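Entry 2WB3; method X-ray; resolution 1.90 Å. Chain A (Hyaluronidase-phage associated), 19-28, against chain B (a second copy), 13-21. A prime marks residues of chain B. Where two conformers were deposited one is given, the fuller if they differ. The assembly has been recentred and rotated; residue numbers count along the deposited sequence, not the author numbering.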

# COMPACT_ATOMS: atom_id res chain seq x y z
N ALA A 19 -8.79 -1.34 8.22
CA ALA A 19 -7.53 -0.69 7.83
C ALA A 19 -7.14 -1.15 6.36
O ALA A 19 -6.74 -0.36 5.52
N LEU A 20 -7.30 -2.43 6.09
CA LEU A 20 -6.86 -3.00 4.80
C LEU A 20 -7.89 -4.03 4.31
O LEU A 20 -8.24 -4.97 5.04
N ASN A 21 -8.38 -3.83 3.08
CA ASN A 21 -9.37 -4.71 2.53
C ASN A 21 -8.86 -5.17 1.15
O ASN A 21 -8.52 -4.35 0.33
N ILE A 22 -8.75 -6.47 0.94
CA ILE A 22 -8.22 -7.01 -0.34
C ILE A 22 -9.27 -7.89 -1.00
O ILE A 22 -9.85 -8.76 -0.34
N THR A 23 -9.53 -7.68 -2.30
CA THR A 23 -10.39 -8.62 -3.04
C THR A 23 -9.80 -8.97 -4.40
O THR A 23 -9.43 -8.07 -5.15
N SER A 24 -9.75 -10.26 -4.71
CA SER A 24 -9.33 -10.68 -6.04
C SER A 24 -10.50 -11.36 -6.76
O SER A 24 -11.19 -12.19 -6.18
N ALA A 25 -10.67 -11.04 -8.03
CA ALA A 25 -11.59 -11.81 -8.88
C ALA A 25 -10.86 -12.81 -9.83
O ALA A 25 -11.47 -13.30 -10.79
N ASN A 26 -9.60 -13.11 -9.54
CA ASN A 26 -8.79 -14.02 -10.36
C ASN A 26 -8.76 -15.40 -9.76
O ASN A 26 -8.11 -15.64 -8.74
N GLU A 27 -9.48 -16.36 -10.38
CA GLU A 27 -9.53 -17.69 -9.78
C GLU A 27 -8.22 -18.46 -9.92
O GLU A 27 -8.06 -19.50 -9.31
N GLY A 28 -7.27 -17.94 -10.68
CA GLY A 28 -6.01 -18.65 -10.95
C GLY A 28 -4.88 -18.36 -9.95
O GLY A 28 -3.84 -18.98 -10.00
N THR B 13 -8.16 -14.30 -18.83
CA THR B 13 -7.69 -15.65 -18.57
C THR B 13 -7.10 -15.66 -17.12
O THR B 13 -6.37 -14.72 -16.74
N PRO B 14 -7.46 -16.67 -16.29
CA PRO B 14 -6.91 -16.74 -14.91
C PRO B 14 -5.41 -16.93 -15.01
O PRO B 14 -4.93 -17.52 -16.00
N ASN B 15 -4.67 -16.43 -14.03
CA ASN B 15 -3.23 -16.53 -14.08
C ASN B 15 -2.83 -16.62 -12.62
O ASN B 15 -3.72 -16.65 -11.76
N PHE B 16 -1.54 -16.71 -12.31
CA PHE B 16 -1.10 -16.95 -10.93
C PHE B 16 -0.93 -15.68 -10.08
O PHE B 16 -0.53 -15.75 -8.91
N SER B 17 -1.30 -14.53 -10.62
CA SER B 17 -1.04 -13.31 -9.92
C SER B 17 -2.02 -13.00 -8.72
O SER B 17 -3.21 -13.40 -8.68
N SER B 18 -1.44 -12.29 -7.74
CA SER B 18 -2.09 -11.96 -6.48
C SER B 18 -2.43 -10.48 -6.44
O SER B 18 -1.77 -9.66 -7.05
N ALA B 19 -3.47 -10.10 -5.70
CA ALA B 19 -3.73 -8.69 -5.39
C ALA B 19 -2.53 -8.12 -4.53
O ALA B 19 -2.03 -7.03 -4.74
N LEU B 20 -2.07 -8.90 -3.56
CA LEU B 20 -1.04 -8.44 -2.62
C LEU B 20 -0.05 -9.57 -2.34
O LEU B 20 -0.45 -10.68 -1.95
N ASN B 21 1.24 -9.29 -2.55
CA ASN B 21 2.26 -10.29 -2.35
C ASN B 21 3.33 -9.66 -1.44
O ASN B 21 3.83 -8.60 -1.72

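Side-chain packing between residues 19-28 of one hyaluronidase chain and 13-21 of a second copy, whose end-to-end directions lie 154° apart; Leu20 and Ile22 make apolar contacts, and Asn26 makes the hydrogen bonds across. Together the two stretches bury 466 Å². Along the strand, Leu20, Ile22 and Ser24 point toward the partner, whereas Asn21 is out of reach and Thr23 points away. Ile22 (chi1 m, chi2 t) makes the closest apolar contacts: its CG2 lies 3.5 Å from Ala19′ CB, and its CD1 lies 3.4 Å from Leu20′ CD2. Leu20 and Leu20′ share the same rotamer (chi1 t, chi2 p) and meet at their CD2 methyls, with Leu20 CD2 4.2 Å from Leu20′ CD2. All four of these residues are buried, and the contacts among them are between apolar side-chain atoms.

Asn26 (chi1 t, chi2 26°) is the polar centre, and its amide uses both ends. Its OD1 accepts from the backbone of Asn15′, with Asn15′ N 3.2 Å from Asn26 OD1 at an N-H...O angle of 159°, and also from its own chain, where Gly28 N lies 3.0 Å from Asn26 OD1. One carbonyl oxygen thus accepts from its own chain and from the partner backbone. Its ND2 donates to two main-chain carbonyls: Asn26 ND2 to Asn15′ O is 3.0 Å, and Asn26 ND2 to Ser17′ O is 2.9 Å but bent to 129°, a weak bond. The first of these is less secure than its length suggests, because Asn15′ O is modelled too close to Gly28 C. With Asn15′ N donating and Asn15′ O accepting, the Asn26 side chain grips one residue's backbone through both polar groups.

Asn15′ (chi1 p, chi2 70°) has its CA-to-CB bond directed away, although the end of its side chain comes nearer. Its OD1 is satisfied within its own stretch, accepting from Ser17′ N (Ser17′ N to Asn15′ OD1, 2.9 Å) and from the Ser17′ hydroxyl (Ser17′ OG to Asn15′ OD1, 2.9 Å). Its ND2 makes a weak bond to a backbone carbonyl, Asn15′ ND2 to Thr13′ O, 3.4 Å.

Ser24 (chi1 t) points toward the partner without touching it directly. Its hydroxyl accepts from the backbone of Asn26 (Asn26 N to Ser24 OG, 3.1 Å) and meets water 1, whose O lies 2.7 Å from Ser24 OG. The same water O lies 2.8 Å from Ser17′ O, so it links the two chains at a carbonyl that Asn26 also engages.

At the far end, Glu27 (chi1 p, chi2 t) lays its aliphatic stem on proline, with Glu27 CG 3.7 Å from Pro14′ CG, while its OE1 is bonded elsewhere in the structure. Gly28 fits closely here: a CB would clash with Asn15′ O and Pro14′ CB. Its carbonyl receives a CA-H...O contact, Phe16′ CA to Gly28 O, 3.5 Å, and approaches the Phe16′ ring obliquely.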

# COMPACT_ATOMS: atom_id res chain seq x y z
CB ALA A 19 -6.42 -1.11 8.88
CB LEU A 20 -5.46 -3.62 4.97
CG LEU A 20 -4.94 -4.27 3.66
CD1 LEU A 20 -4.90 -3.31 2.49
CD2 LEU A 20 -3.54 -4.81 3.90
CB ASN A 21 -10.72 -3.97 2.37
CG ASN A 21 -11.77 -4.84 1.67
OD1 ASN A 21 -12.14 -5.92 2.16
ND2 ASN A 21 -12.26 -4.37 0.51
CB ILE A 22 -6.98 -7.83 -0.03
CG1 ILE A 22 -5.96 -6.88 0.63
CG2 ILE A 22 -6.38 -8.54 -1.32
CD1 ILE A 22 -4.77 -7.44 0.87
CB THR A 23 -11.81 -8.08 -3.34
OG1 THR A 23 -11.73 -6.91 -4.17
CG2 THR A 23 -12.57 -7.77 -2.04
CB SER A 24 -8.18 -11.64 -5.99
OG SER A 24 -7.80 -11.94 -7.36
CB ALA A 25 -12.49 -10.87 -9.66
CB ASN A 26 -7.37 -13.43 -10.48
CG ASN A 26 -6.38 -14.38 -11.12
OD1 ASN A 26 -6.74 -15.28 -11.91
ND2 ASN A 26 -5.11 -14.23 -10.74
CB GLU A 27 -10.68 -18.52 -10.37
CG GLU A 27 -10.49 -18.86 -11.85
CD GLU A 27 -11.53 -19.83 -12.30
OE1 GLU A 27 -11.19 -21.00 -12.39
OE2 GLU A 27 -12.70 -19.45 -12.52
CB THR B 13 -6.65 -16.06 -19.69
OG1 THR B 13 -5.97 -17.25 -19.31
CG2 THR B 13 -5.58 -14.93 -19.94
CB PRO B 14 -7.50 -18.03 -14.34
CG PRO B 14 -8.81 -18.23 -15.10
CD PRO B 14 -8.50 -17.69 -16.52
CB ASN B 15 -2.66 -15.27 -14.76
CG ASN B 15 -3.14 -13.99 -14.10
OD1 ASN B 15 -2.74 -13.69 -13.00
ND2 ASN B 15 -3.99 -13.22 -14.78
CB PHE B 16 0.19 -17.76 -10.95
CG PHE B 16 -0.04 -19.18 -11.33
CD1 PHE B 16 -0.83 -20.01 -10.51
CD2 PHE B 16 0.49 -19.70 -12.51
CE1 PHE B 16 -1.08 -21.36 -10.86
CE2 PHE B 16 0.26 -21.04 -12.86
CZ PHE B 16 -0.53 -21.87 -12.04
CB SER B 17 -0.93 -12.16 -10.90
OG SER B 17 -2.24 -11.68 -11.04
CB SER B 18 -1.13 -12.35 -5.34
OG SER B 18 -1.03 -13.78 -5.28
CB ALA B 19 -5.10 -8.61 -4.60
CB LEU B 20 -1.72 -7.93 -1.34
CG LEU B 20 -0.70 -7.44 -0.27
CD1 LEU B 20 0.23 -6.37 -0.78
CD2 LEU B 20 -1.45 -6.92 0.93
CB ASN B 21 2.90 -10.69 -3.70
CG ASN B 21 4.07 -11.66 -3.52
OD1 ASN B 21 3.91 -12.76 -2.99
ND2 ASN B 21 5.26 -11.24 -3.96
O HOH W 1 -5.59 -13.45 -7.29